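Local coordinates for protein vinylacetyl-CoA Delta-isomerase (PDB 6VJR) that probably dehydrates 4-hydroxybutyryl-CoA and isomerises vinylacetyl-CoA, using FAD and a [4Fe-4S] cluster, in a carbon-cycling ammonia-oxidizing archaeon, at residues I341-Q346 with Y355-M360; Q461-Y466 with E489-V494; S109-T114 with R128-V133. All blocks are in the same frame, centred on the assembly; numbering follows the deposited sequence. Where two conformers were deposited one is given.

Interaction 1: I341-Q346 with Y355-M360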
ATOM      1  N   ILE A 341      14.384  13.241  12.073  1.00 11.78           N
ATOM      2  CA  ILE A 341      15.241  13.451  13.237  1.00 12.27           C
ATOM      3  C   ILE A 341      16.442  12.488  13.250  1.00 12.95           C
ATOM      4  O   ILE A 341      17.538  12.883  13.661  1.00 13.86           O
ATOM      5  CB  ILE A 341      14.507  13.466  14.587  1.00 15.90           C
ATOM      6  CG1 ILE A 341      13.907  12.154  15.011  1.00 16.49           C
ATOM      7  CG2 ILE A 341      13.537  14.642  14.678  1.00 18.19           C
ATOM      8  CD1 ILE A 341      13.691  12.119  16.521  1.00 19.33           C
ATOM      9  N   ALA A 342      16.297  11.307  12.647  1.00 12.24           N
ATOM     10  CA  ALA A 342      17.417  10.394  12.493  1.00 12.02           C
ATOM     11  C   ALA A 342      18.472  11.038  11.578  1.00 12.55           C
ATOM     12  O   ALA A 342      19.650  10.975  11.843  1.00 13.56           O
ATOM     13  CB  ALA A 342      16.954   9.070  11.901  1.00 13.29           C
ATOM     14  N   SER A 343      18.038  11.645  10.476  1.00 12.71           N
ATOM     15  CA  SER A 343      18.926  12.332   9.554  1.00 11.66           C
ATOM     16  C   SER A 343      19.724  13.392  10.304  1.00 11.71           C
ATOM     17  O   SER A 343      20.944  13.509  10.154  1.00 12.98           O
ATOM     18  CB  SER A 343      18.167  12.919   8.391  1.00 12.11           C
ATOM     19  OG  SER A 343      19.049  13.588   7.484  1.00 12.65           O
ATOM     20  N   SER A 344      19.015  14.196  11.094  1.00 11.59           N
ATOM     21  CA  SER A 344      19.645  15.289  11.828  1.00 12.04           C
ATOM     22  C   SER A 344      20.598  14.751  12.884  1.00 11.70           C
ATOM     23  O   SER A 344      21.732  15.253  13.015  1.00 14.26           O
ATOM     24  CB  SER A 344      18.580  16.141  12.397  1.00 12.85           C
ATOM     25  OG  SER A 344      17.812  16.848  11.449  1.00 13.26           O
ATOM     26  N   HIS A 345      20.165  13.755  13.658  1.00 12.97           N
ATOM     27  CA  HIS A 345      20.997  13.135  14.687  1.00 13.25           C
ATOM     28  C   HIS A 345      22.293  12.564  14.131  1.00 14.67           C
ATOM     29  O   HIS A 345      23.287  12.575  14.844  1.00 15.67           O
ATOM     30  CB  HIS A 345      20.252  12.026  15.448  1.00 14.24           C
ATOM     31  CG  HIS A 345      19.444  12.492  16.619  1.00 14.07           C
ATOM     32  ND1 HIS A 345      20.035  13.002  17.752  1.00 14.78           N
ATOM     33  CD2 HIS A 345      18.131  12.519  16.837  1.00 15.11           C
ATOM     34  CE1 HIS A 345      19.085  13.272  18.652  1.00 17.72           C
ATOM     35  NE2 HIS A 345      17.919  12.965  18.111  1.00 17.42           N
ATOM     36  N   GLN A 346      22.251  12.081  12.870  1.00 14.04           N
ATOM     37  CA  GLN A 346      23.379  11.448  12.186  1.00 16.05           C
ATOM     38  C   GLN A 346      24.226  12.470  11.412  1.00 16.84           C
ATOM     39  O   GLN A 346      25.086  12.070  10.613  1.00 18.38           O
ATOM     40  CB  GLN A 346      22.834  10.321  11.306  1.00 16.85           C
ATOM     41  CG  GLN A 346      22.363   9.148  12.150  1.00 18.87           C
ATOM     42  CD  GLN A 346      23.460   8.438  12.916  1.00 20.71           C
ATOM     43  OE1 GLN A 346      23.454   8.339  14.152  1.00 21.87           O
ATOM     44  NE2 GLN A 346      24.405   7.879  12.164  1.00 27.52           N
ATOM     45  N   TYR A 355      27.449  21.756  10.262  1.00 15.28           N
ATOM     46  CA  TYR A 355      27.004  20.367  10.248  1.00 15.42           C
ATOM     47  C   TYR A 355      25.972  20.163   9.133  1.00 14.28           C
ATOM     48  O   TYR A 355      25.085  21.007   8.923  1.00 15.01           O
ATOM     49  CB  TYR A 355      26.443  19.931  11.606  1.00 15.75           C
ATOM     50  CG  TYR A 355      27.533  19.473  12.555  1.00 17.72           C
ATOM     51  CD1 TYR A 355      28.543  20.338  12.964  1.00 18.96           C
ATOM     52  CD2 TYR A 355      27.587  18.158  13.001  1.00 19.40           C
ATOM     53  CE1 TYR A 355      29.580  19.887  13.764  1.00 20.79           C
ATOM     54  CE2 TYR A 355      28.613  17.701  13.797  1.00 21.50           C
ATOM     55  CZ  TYR A 355      29.614  18.572  14.178  1.00 20.92           C
ATOM     56  OH  TYR A 355      30.641  18.165  14.974  1.00 25.60           O
ATOM     57  N   LEU A 356      26.129  19.056   8.411  1.00 13.52           N
ATOM     58  CA  LEU A 356      25.184  18.593   7.391  1.00 13.53           C
ATOM     59  C   LEU A 356      24.529  17.307   7.870  1.00 13.62           C
ATOM     60  O   LEU A 356      25.196  16.375   8.307  1.00 14.80           O
ATOM     61  CB  LEU A 356      25.983  18.383   6.101  1.00 14.63           C
ATOM     62  CG  LEU A 356      25.187  17.888   4.889  1.00 15.54           C
ATOM     63  CD1 LEU A 356      24.238  18.975   4.406  1.00 16.20           C
ATOM     64  CD2 LEU A 356      26.084  17.466   3.781  1.00 18.31           C
ATOM     65  N   ASN A 357      23.204  17.232   7.767  1.00 12.96           N
ATOM     66  CA  ASN A 357      22.471  16.043   8.125  1.00 13.98           C
ATOM     67  C   ASN A 357      22.766  14.910   7.134  1.00 12.74           C
ATOM     68  O   ASN A 357      23.323  15.100   6.055  1.00 13.77           O
ATOM     69  CB  ASN A 357      20.974  16.345   8.147  1.00 13.38           C
ATOM     70  CG  ASN A 357      20.523  16.863   6.809  1.00 14.03           C
ATOM     71  OD1 ASN A 357      20.915  17.941   6.356  1.00 14.91           O
ATOM     72  ND2 ASN A 357      19.698  16.083   6.147  1.00 14.86           N
ATOM     73  N   ASP A 358      22.417  13.685   7.548  1.00 13.95           N
ATOM     74  CA  ASP A 358      22.614  12.480   6.767  1.00 14.76           C
ATOM     75  C   ASP A 358      21.762  12.503   5.513  1.00 13.40           C
ATOM     76  O   ASP A 358      20.536  12.458   5.577  1.00 14.29           O
ATOM     77  CB  ASP A 358      22.295  11.226   7.563  1.00 14.89           C
ATOM     78  CG  ASP A 358      22.703   9.951   6.848  1.00 16.54           C
ATOM     79  OD1 ASP A 358      22.130   9.682   5.771  1.00 16.64           O
ATOM     80  OD2 ASP A 358      23.624   9.249   7.357  1.00 19.78           O
ATOM     81  N   ASP A 359      22.429  12.542   4.362  1.00 14.11           N
ATOM     82  CA  ASP A 359      21.729  12.692   3.086  1.00 14.38           C
ATOM     83  C   ASP A 359      20.787  11.518   2.788  1.00 14.62           C
ATOM     84  O   ASP A 359      19.655  11.735   2.365  1.00 17.06           O
ATOM     85  CB  ASP A 359      22.732  12.867   1.967  1.00 15.82           C
ATOM     86  CG  ASP A 359      22.102  13.287   0.655  1.00 19.72           C
ATOM     87  OD1 ASP A 359      21.396  12.430   0.071  1.00 23.42           O
ATOM     88  OD2 ASP A 359      22.322  14.446   0.277  1.00 23.39           O
ATOM     89  N   MET A 360      21.251  10.300   2.984  1.00 13.41           N
ATOM     90  CA  MET A 360      20.444   9.133   2.704  1.00 11.91           C
ATOM     91  C   MET A 360      19.156   9.185   3.514  1.00 12.13           C
ATOM     92  O   MET A 360      18.078   9.011   2.968  1.00 12.56           O
ATOM     93  CB  MET A 360      21.197   7.823   2.969  1.00 13.81           C
ATOM     94  CG  MET A 360      20.308   6.623   2.847  1.00 14.18           C
ATOM     95  SD  MET A 360      19.764   6.210   1.195  1.00 17.50           S
ATOM     96  CE  MET A 360      21.017   4.999   0.736  1.00 17.16           C
TER
HETATM   97  O   HOH W   1      23.593   7.365   9.308  1.00 23.63           O

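Interaction 2: Q461-Y466 with E489-V494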
ATOM      1  N   GLN A 461      23.611   6.415  -3.408  1.00 15.47           N
ATOM      2  CA  GLN A 461      24.201   6.147  -2.114  1.00 15.22           C
ATOM      3  C   GLN A 461      23.942   4.753  -1.539  1.00 14.72           C
ATOM      4  O   GLN A 461      24.396   4.469  -0.440  1.00 14.47           O
ATOM      5  CB  GLN A 461      23.567   7.156  -1.137  1.00 17.85           C
ATOM      6  CG  GLN A 461      23.923   8.609  -1.401  1.00 21.83           C
ATOM      7  CD  GLN A 461      23.235   9.492  -0.388  1.00 23.44           C
ATOM      8  OE1 GLN A 461      23.739   9.767   0.718  1.00 27.44           O
ATOM      9  NE2 GLN A 461      22.009   9.854  -0.711  1.00 22.11           N
ATOM     10  N   MET A 462      23.203   3.892  -2.250  1.00 14.27           N
ATOM     11  CA  MET A 462      22.657   2.667  -1.695  1.00 14.50           C
ATOM     12  C   MET A 462      23.637   1.479  -1.688  1.00 14.51           C
ATOM     13  O   MET A 462      23.256   0.380  -1.235  1.00 16.04           O
ATOM     14  CB  MET A 462      21.357   2.321  -2.420  1.00 15.21           C
ATOM     15  CG  MET A 462      21.507   1.798  -3.801  1.00 17.79           C
ATOM     16  SD  MET A 462      19.840   1.533  -4.451  1.00 21.47           S
ATOM     17  CE  MET A 462      20.358   1.084  -6.106  1.00 23.22           C
ATOM     18  N   GLN A 463      24.882   1.668  -2.141  1.00 14.50           N
ATOM     19  CA  GLN A 463      25.982   0.702  -1.983  1.00 13.92           C
ATOM     20  C   GLN A 463      25.573  -0.717  -2.403  1.00 14.38           C
ATOM     21  O   GLN A 463      25.756  -1.695  -1.678  1.00 14.27           O
ATOM     22  CB  GLN A 463      26.473   0.748  -0.540  1.00 14.70           C
ATOM     23  CG  GLN A 463      27.154   2.063  -0.230  1.00 16.22           C
ATOM     24  CD  GLN A 463      27.747   2.141   1.155  1.00 15.42           C
ATOM     25  OE1 GLN A 463      27.166   2.748   2.064  1.00 19.03           O
ATOM     26  NE2 GLN A 463      28.875   1.481   1.328  1.00 16.75           N
ATOM     27  N   VAL A 464      25.032  -0.819  -3.623  1.00 14.17           N
ATOM     28  CA  VAL A 464      24.657  -2.101  -4.204  1.00 15.37           C
ATOM     29  C   VAL A 464      25.833  -3.085  -4.260  1.00 13.42           C
ATOM     30  O   VAL A 464      25.671  -4.252  -3.937  1.00 14.60           O
ATOM     31  CB  VAL A 464      24.059  -1.934  -5.607  1.00 19.14           C
ATOM     32  CG1 VAL A 464      23.690  -3.278  -6.213  1.00 22.57           C
ATOM     33  CG2 VAL A 464      22.859  -1.064  -5.572  1.00 21.65           C
ATOM     34  N   GLY A 465      27.025  -2.615  -4.668  1.00 14.10           N
ATOM     35  CA  GLY A 465      28.153  -3.514  -4.764  1.00 14.36           C
ATOM     36  C   GLY A 465      28.549  -4.100  -3.405  1.00 14.60           C
ATOM     37  O   GLY A 465      28.892  -5.275  -3.327  1.00 15.40           O
ATOM     38  N   TYR A 466      28.567  -3.242  -2.355  1.00 13.69           N
ATOM     39  CA  TYR A 466      28.811  -3.701  -1.009  1.00 14.49           C
ATOM     40  C   TYR A 466      27.815  -4.782  -0.619  1.00 12.45           C
ATOM     41  O   TYR A 466      28.187  -5.820  -0.081  1.00 13.88           O
ATOM     42  CB  TYR A 466      28.769  -2.496  -0.060  1.00 14.68           C
ATOM     43  CG  TYR A 466      28.938  -2.711   1.438  1.00 17.54           C
ATOM     44  CD1 TYR A 466      27.907  -3.212   2.222  1.00 18.17           C
ATOM     45  CD2 TYR A 466      30.046  -2.233   2.107  1.00 21.57           C
ATOM     46  CE1 TYR A 466      28.006  -3.343   3.595  1.00 22.36           C
ATOM     47  CE2 TYR A 466      30.145  -2.332   3.492  1.00 25.04           C
ATOM     48  CZ  TYR A 466      29.129  -2.912   4.235  1.00 24.67           C
ATOM     49  OH  TYR A 466      29.152  -3.024   5.622  1.00 27.73           O
ATOM     50  N   GLU A 489      29.854   6.339   1.426  1.00 18.70           N
ATOM     51  CA  GLU A 489      29.799   7.224   2.580  1.00 19.55           C
ATOM     52  C   GLU A 489      28.704   6.819   3.557  1.00 17.30           C
ATOM     53  O   GLU A 489      28.873   6.960   4.751  1.00 19.68           O
ATOM     54  CB  GLU A 489      29.667   8.676   2.129  1.00 22.60           C
ATOM     55  CG  GLU A 489      30.925   9.178   1.424  1.00 24.11           C
ATOM     56  CD  GLU A 489      32.249   8.765   2.076  1.00 33.86           C
ATOM     57  OE1 GLU A 489      32.994   7.916   1.470  1.00 43.36           O
ATOM     58  OE2 GLU A 489      32.539   9.257   3.205  1.00 38.75           O
ATOM     59  N   TYR A 490      27.607   6.217   3.086  1.00 16.34           N
ATOM     60  CA  TYR A 490      26.469   6.022   3.995  1.00 15.80           C
ATOM     61  C   TYR A 490      26.832   5.023   5.091  1.00 15.76           C
ATOM     62  O   TYR A 490      26.559   5.252   6.286  1.00 15.80           O
ATOM     63  CB  TYR A 490      25.191   5.580   3.281  1.00 15.67           C
ATOM     64  CG  TYR A 490      23.995   5.366   4.219  1.00 14.59           C
ATOM     65  CD1 TYR A 490      23.558   6.327   5.120  1.00 15.36           C
ATOM     66  CD2 TYR A 490      23.282   4.175   4.213  1.00 15.92           C
ATOM     67  CE1 TYR A 490      22.476   6.104   5.974  1.00 14.71           C
ATOM     68  CE2 TYR A 490      22.193   3.952   5.053  1.00 15.46           C
ATOM     69  CZ  TYR A 490      21.757   4.934   5.920  1.00 14.87           C
ATOM     70  OH  TYR A 490      20.692   4.778   6.794  1.00 17.18           O
ATOM     71  N   PHE A 491      27.374   3.851   4.698  1.00 16.86           N
ATOM     72  CA  PHE A 491      27.747   2.853   5.698  1.00 17.03           C
ATOM     73  C   PHE A 491      28.888   3.323   6.597  1.00 17.25           C
ATOM     74  O   PHE A 491      28.970   2.893   7.763  1.00 19.25           O
ATOM     75  CB  PHE A 491      27.946   1.455   5.128  1.00 17.69           C
ATOM     76  CG  PHE A 491      26.650   0.744   4.805  1.00 17.48           C
ATOM     77  CD1 PHE A 491      25.517   0.919   5.568  1.00 20.12           C
ATOM     78  CD2 PHE A 491      26.569  -0.111   3.722  1.00 19.37           C
ATOM     79  CE1 PHE A 491      24.325   0.250   5.239  1.00 21.12           C
ATOM     80  CE2 PHE A 491      25.379  -0.784   3.433  1.00 20.46           C
ATOM     81  CZ  PHE A 491      24.258  -0.558   4.165  1.00 19.24           C
ATOM     82  N   LYS A 492      29.711   4.244   6.111  1.00 18.02           N
ATOM     83  CA  LYS A 492      30.680   4.871   7.001  1.00 19.18           C
ATOM     84  C   LYS A 492      29.991   5.646   8.117  1.00 18.26           C
ATOM     85  O   LYS A 492      30.460   5.607   9.230  1.00 20.88           O
ATOM     86  CB  LYS A 492      31.666   5.721   6.213  1.00 20.75           C
ATOM     87  CG  LYS A 492      32.574   4.879   5.360  1.00 24.25           C
ATOM     88  CD  LYS A 492      33.506   5.754   4.543  1.00 29.38           C
ATOM     89  CE  LYS A 492      34.271   5.010   3.531  1.00 34.69           C
ATOM     90  NZ  LYS A 492      34.903   6.020   2.681  1.00 39.77           N
ATOM     91  N   ARG A 493      28.900   6.350   7.819  1.00 17.58           N
ATOM     92  CA  ARG A 493      28.143   7.057   8.841  1.00 18.00           C
ATOM     93  C   ARG A 493      27.397   6.062   9.741  1.00 17.99           C
ATOM     94  O   ARG A 493      27.358   6.193  10.990  1.00 20.29           O
ATOM     95  CB  ARG A 493      27.219   8.096   8.198  1.00 19.87           C
ATOM     96  CG  ARG A 493      27.882   9.243   7.443  1.00 21.92           C
ATOM     97  CD  ARG A 493      26.860  10.307   7.076  1.00 23.97           C
ATOM     98  NE  ARG A 493      25.818   9.882   6.126  1.00 24.65           N
ATOM     99  CZ  ARG A 493      25.884   9.903   4.784  1.00 25.82           C
ATOM    100  NH1 ARG A 493      27.007  10.274   4.184  1.00 29.66           N
ATOM    101  NH2 ARG A 493      24.814   9.601   4.042  1.00 24.46           N
ATOM    102  N   VAL A 494      26.777   5.066   9.120  1.00 16.63           N
ATOM    103  CA  VAL A 494      25.961   4.126   9.874  1.00 17.12           C
ATOM    104  C   VAL A 494      26.786   3.403  10.936  1.00 17.74           C
ATOM    105  O   VAL A 494      26.340   3.252  12.080  1.00 20.22           O
ATOM    106  CB  VAL A 494      25.261   3.128   8.928  1.00 16.24           C
ATOM    107  CG1 VAL A 494      24.707   1.912   9.677  1.00 18.43           C
ATOM    108  CG2 VAL A 494      24.167   3.810   8.126  1.00 17.31           C
TER
HETATM  109  O   HOH W   2      26.789   5.843   0.234  1.00 20.25           O

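Interaction 3: S109-T114 with R128-V133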
ATOM      1  N   SER A 109      23.515  25.416   3.494  0.50 14.03           N
ATOM      2  CA  SER A 109      24.162  24.811   2.341  0.50 13.43           C
ATOM      3  C   SER A 109      25.215  25.729   1.713  0.50 14.43           C
ATOM      4  O   SER A 109      26.292  25.286   1.275  0.50 15.57           O
ATOM      5  CB  SER A 109      23.101  24.328   1.350  0.50 13.79           C
ATOM      6  OG  SER A 109      22.327  25.373   0.774  0.50 14.49           O
ATOM      7  N   LEU A 110      24.916  27.027   1.651  1.00 14.87           N
ATOM      8  CA  LEU A 110      25.886  27.989   1.127  1.00 15.01           C
ATOM      9  C   LEU A 110      27.114  28.110   2.003  1.00 15.98           C
ATOM     10  O   LEU A 110      28.194  28.350   1.479  1.00 17.30           O
ATOM     11  CB  LEU A 110      25.242  29.339   0.931  1.00 16.52           C
ATOM     12  CG  LEU A 110      24.366  29.451  -0.300  1.00 18.07           C
ATOM     13  CD1 LEU A 110      23.481  30.675  -0.183  1.00 21.32           C
ATOM     14  CD2 LEU A 110      25.202  29.475  -1.584  1.00 20.76           C
ATOM     15  N   HIS A 111      26.962  27.919   3.315  1.00 16.83           N
ATOM     16  CA  HIS A 111      28.103  28.098   4.194  1.00 16.16           C
ATOM     17  C   HIS A 111      29.220  27.120   3.813  1.00 17.02           C
ATOM     18  O   HIS A 111      30.373  27.515   3.616  1.00 18.14           O
ATOM     19  CB  HIS A 111      27.663  27.912   5.644  1.00 15.80           C
ATOM     20  CG  HIS A 111      28.699  28.240   6.644  1.00 16.57           C
ATOM     21  ND1 HIS A 111      29.710  27.359   6.950  1.00 17.07           N
ATOM     22  CD2 HIS A 111      28.904  29.344   7.408  1.00 17.98           C
ATOM     23  CE1 HIS A 111      30.477  27.914   7.909  1.00 18.34           C
ATOM     24  NE2 HIS A 111      30.013  29.117   8.199  1.00 18.74           N
ATOM     25  N   SER A 112      28.870  25.842   3.625  1.00 16.51           N
ATOM     26  CA  SER A 112      29.863  24.839   3.260  1.00 17.01           C
ATOM     27  C   SER A 112      30.284  24.954   1.792  1.00 15.75           C
ATOM     28  O   SER A 112      31.447  24.762   1.473  1.00 17.69           O
ATOM     29  CB  SER A 112      29.404  23.435   3.580  1.00 17.04           C
ATOM     30  OG  SER A 112      28.294  23.035   2.795  1.00 17.40           O
ATOM     31  N   THR A 113      29.344  25.245   0.893  1.00 16.50           N
ATOM     32  CA  THR A 113      29.640  25.247  -0.532  1.00 16.71           C
ATOM     33  C   THR A 113      30.594  26.402  -0.864  1.00 16.72           C
ATOM     34  O   THR A 113      31.569  26.216  -1.588  1.00 17.77           O
ATOM     35  CB  THR A 113      28.359  25.321  -1.350  1.00 17.26           C
ATOM     36  OG1 THR A 113      27.509  24.227  -1.013  1.00 17.36           O
ATOM     37  CG2 THR A 113      28.706  25.255  -2.826  1.00 17.42           C
ATOM     38  N   THR A 114      30.329  27.619  -0.366  1.00 16.44           N
ATOM     39  CA  THR A 114      31.190  28.774  -0.658  1.00 17.70           C
ATOM     40  C   THR A 114      32.625  28.512  -0.202  1.00 17.02           C
ATOM     41  O   THR A 114      33.577  28.917  -0.874  1.00 18.99           O
ATOM     42  CB  THR A 114      30.652  30.055  -0.031  1.00 18.11           C
ATOM     43  OG1 THR A 114      30.438  29.854   1.362  1.00 18.25           O
ATOM     44  CG2 THR A 114      29.413  30.565  -0.746  1.00 17.59           C
ATOM     45  N   ARG A 128      32.445  36.894   1.778  1.00 21.53           N
ATOM     46  CA  ARG A 128      31.255  37.643   1.411  1.00 20.02           C
ATOM     47  C   ARG A 128      30.032  37.056   2.111  1.00 20.79           C
ATOM     48  O   ARG A 128      29.218  37.796   2.689  1.00 19.52           O
ATOM     49  CB  ARG A 128      31.075  37.609  -0.101  1.00 20.59           C
ATOM     50  CG  ARG A 128      32.112  38.393  -0.878  1.00 20.58           C
ATOM     51  CD  ARG A 128      31.820  38.107  -2.332  1.00 20.67           C
ATOM     52  NE  ARG A 128      32.782  38.774  -3.205  1.00 23.78           N
ATOM     53  CZ  ARG A 128      32.830  38.644  -4.521  1.00 24.36           C
ATOM     54  NH1 ARG A 128      33.774  39.234  -5.254  1.00 28.27           N
ATOM     55  NH2 ARG A 128      31.941  37.935  -5.115  1.00 23.16           N
ATOM     56  N   PHE A 129      29.874  35.722   2.018  1.00 20.68           N
ATOM     57  CA  PHE A 129      28.728  35.083   2.612  1.00 18.33           C
ATOM     58  C   PHE A 129      28.658  35.295   4.129  1.00 18.61           C
ATOM     59  O   PHE A 129      27.587  35.591   4.657  1.00 18.88           O
ATOM     60  CB  PHE A 129      28.686  33.617   2.174  1.00 18.46           C
ATOM     61  CG  PHE A 129      27.463  32.941   2.759  1.00 17.67           C
ATOM     62  CD1 PHE A 129      26.183  33.266   2.331  1.00 19.18           C
ATOM     63  CD2 PHE A 129      27.586  32.015   3.779  1.00 18.84           C
ATOM     64  CE1 PHE A 129      25.089  32.669   2.921  1.00 20.43           C
ATOM     65  CE2 PHE A 129      26.478  31.382   4.316  1.00 19.18           C
ATOM     66  CZ  PHE A 129      25.243  31.731   3.907  1.00 18.37           C
ATOM     67  N   LEU A 130      29.768  35.167   4.838  1.00 19.49           N
ATOM     68  CA  LEU A 130      29.746  35.388   6.276  1.00 21.85           C
ATOM     69  C   LEU A 130      29.335  36.821   6.636  1.00 21.44           C
ATOM     70  O   LEU A 130      28.628  37.037   7.642  1.00 20.76           O
ATOM     71  CB  LEU A 130      31.098  35.035   6.901  1.00 23.35           C
ATOM     72  CG  LEU A 130      31.462  33.551   6.899  1.00 24.68           C
ATOM     73  CD1 LEU A 130      32.838  33.356   7.470  1.00 25.94           C
ATOM     74  CD2 LEU A 130      30.408  32.737   7.674  1.00 27.50           C
ATOM     75  N   GLU A 131      29.793  37.814   5.854  1.00 21.08           N
ATOM     76  CA  GLU A 131      29.366  39.182   6.119  1.00 22.08           C
ATOM     77  C   GLU A 131      27.856  39.304   5.924  1.00 18.91           C
ATOM     78  O   GLU A 131      27.196  40.039   6.656  1.00 21.42           O
ATOM     79  CB  GLU A 131      30.120  40.210   5.277  1.00 24.74           C
ATOM     80  CG  GLU A 131      31.604  40.252   5.587  1.00 28.21           C
ATOM     81  CD  GLU A 131      31.931  40.919   6.904  1.00 35.08           C
ATOM     82  OE1 GLU A 131      33.102  40.773   7.252  1.00 45.94           O
ATOM     83  OE2 GLU A 131      31.097  41.596   7.561  1.00 39.26           O
ATOM     84  N   PHE A 132      27.310  38.559   4.952  1.00 17.48           N
ATOM     85  CA  PHE A 132      25.872  38.570   4.751  1.00 19.25           C
ATOM     86  C   PHE A 132      25.153  37.953   5.955  1.00 18.12           C
ATOM     87  O   PHE A 132      24.156  38.488   6.442  1.00 18.54           O
ATOM     88  CB  PHE A 132      25.538  37.869   3.430  1.00 17.78           C
ATOM     89  CG  PHE A 132      24.039  37.756   3.205  1.00 18.60           C
ATOM     90  CD1 PHE A 132      23.345  38.840   2.696  1.00 21.29           C
ATOM     91  CD2 PHE A 132      23.335  36.596   3.481  1.00 20.21           C
ATOM     92  CE1 PHE A 132      21.990  38.760   2.443  1.00 22.78           C
ATOM     93  CE2 PHE A 132      21.954  36.542   3.277  1.00 22.01           C
ATOM     94  CZ  PHE A 132      21.286  37.626   2.767  1.00 21.03           C
ATOM     95  N   VAL A 133      25.657  36.817   6.436  1.00 18.42           N
ATOM     96  CA  VAL A 133      25.076  36.161   7.591  1.00 18.41           C
ATOM     97  C   VAL A 133      25.093  37.109   8.787  1.00 16.97           C
ATOM     98  O   VAL A 133      24.109  37.205   9.507  1.00 19.10           O
ATOM     99  CB  VAL A 133      25.776  34.830   7.910  1.00 18.24           C
ATOM    100  CG1 VAL A 133      25.276  34.286   9.249  1.00 20.86           C
ATOM    101  CG2 VAL A 133      25.514  33.841   6.759  1.00 18.00           C
TER

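Interaction 1: I341-Q346 with Y355-M360
The end of helix 320-345 is joined to the N-cap turn of helix 359-369, just past the small hairpin of strands 348-349 and 355-356, in the acyl-CoA dehydrogenase-like C-terminal part of the fold. Asp358 is the N-cap residue, with CG anti to its backbone N (chi1 -171°). Asp358 CB packs on Gln346 CB at 3.9 Å and lies close to Ser343 O. OD1 caps the backbone N of Leu361, while OD2 pairs with Arg493 in a salt bridge and accepts from a water, Asp358 OD2 to water oxygen 2.7 Å, that in turn accepts from Gln346 NE2; Gln346 OE1 reaches His345 of the second subunit. The cap's backbone is held too: Asp358 N donates almost straight to Ser343 O (3.0 Å, 173°), coming from above the carbonyl plane. Ser343 OG, anti to its own N, gives its proton to Asp358 O at 2.7 Å. The Asn357 side chain, about 8 Å from that of the iron ligand His289, bonds Cys287 O through ND2, tying the turn to helix 278-292, which carries that ligand. Asn357 ND2 also donates to Ser343 OG at 2.9 Å, with OG in the amide plane.

Interaction 2: Q461-Y466 with E489-V494
Glu489, at the exposed start of helix 489-494, turns its carboxylate forward along its own helix: OE1 takes Lys492 NZ at 3.0 Å through its syn lone pair, a salt bridge three residues apart. Tyr490 crosses to the other segment through water, its N donating to a water that donates to Gln461 O. Its ring runs off with CG anti to N, the OH bonding Glu334 of the second subunit. At Phe491 the bond is direct: Phe491 N gives to Gln463 OE1 at 2.9 Å, in the plane of the amide carbonyl. Gln463 has left-handed backbone angles (phi 49°) and lies between helices 451-461 and 464-475, at the N-cap position of the latter; its CB is directed toward 489-494 and its chain is extended beyond CG. The Phe491 ring then passes obliquely by Tyr466: Phe491 CD2 lies over one Tyr466 face, 3.5 Å from Tyr466 CE1, with planes 42° apart. Tyr466 OH bonds Gln92 of the second subunit. Arg493, its chain bent at chi3 and its NE paired with Asp358, brings NH2 to Gln461 OE1 in a weak bond of 3.5 Å, with OE1 at the guanidinium edge; Gln461 NE2 bonds Gln457 O.

Interaction 3: S109-T114 with R128-V133
This is a packing contact without hydrogen bonds across it, dominated by apolar side chains, inside a helical hairpin of the N-terminal part of the chain: helices 101-121 and 125-139, joined by a short turn, run side by side and roughly antiparallel. The two segments approach to 10.3 Å between axes at 157°. Phe129 is the side chain that carries the contact. With CG anti to the backbone N (chi1 -178°), its ring reaches from helix 125-139 into the flank of helix 101-121. Leu110 CB sits over one face of it, a CH-pi contact 4.0 Å from CB to the Phe129 ring centroid and 19° off the normal. The Leu110 chain crosses the ring at about a right angle, and its CD1 also meets Phe129 CE1. Over the opposite face Val133 CG2 lies toward the rim, so the ring is held between Leu110 of one helix and Val133 of its own. The CE2 edge of the ring meets backbone: Phe129 CE2 is 3.6 Å from His111 N. Next to it, at the more open border, Leu130 CD2 touches the His111 ring obliquely, 3.7 Å from His111 NE2. Leu110 continues onto strands 195-198 and 213-218, in the sheet whose strand 143-146 carries the FAD-binding Gly145, and Phe129 meets Phe270 edge-to-face. Thr114 OG1, near Phe129 CB, turns back to its own helix, donating to Leu110 O at 2.7 Å; Leu110 O thereby accepts from both Thr114 N and Thr114 OG1. The spacing of the segments probably rests on dispersion and shape fit, along with the short connecting turn, while Thr114 OG1 finds its partners in Leu110 O and His126 ND1, and His111 ND1 bonds Ser352.

Interactions 1 and 2 meet directly: Asp358 and Arg493 form the salt bridge between them, and helix 359-369, part of interaction 1, is packed against by Gln461 and Tyr490 of interaction 2. Both also touch the second subunit, so this polar network lies close to a subunit interface. Interaction 3 stands apart in the N-terminal part of the fold, touching no other chain. All three contacts are buried, but interaction 2 lies farthest from the chain centre, its own centre about 28 Å away against 17 and 20 Å for interactions 1 and 3. Chemistry differs with place: hydrogen bonds and a cap in interaction 1, glutamine side-chain hydrogen bonds plus an oblique aromatic pair in interaction 2, mainly ring and aliphatic packing in interaction 3.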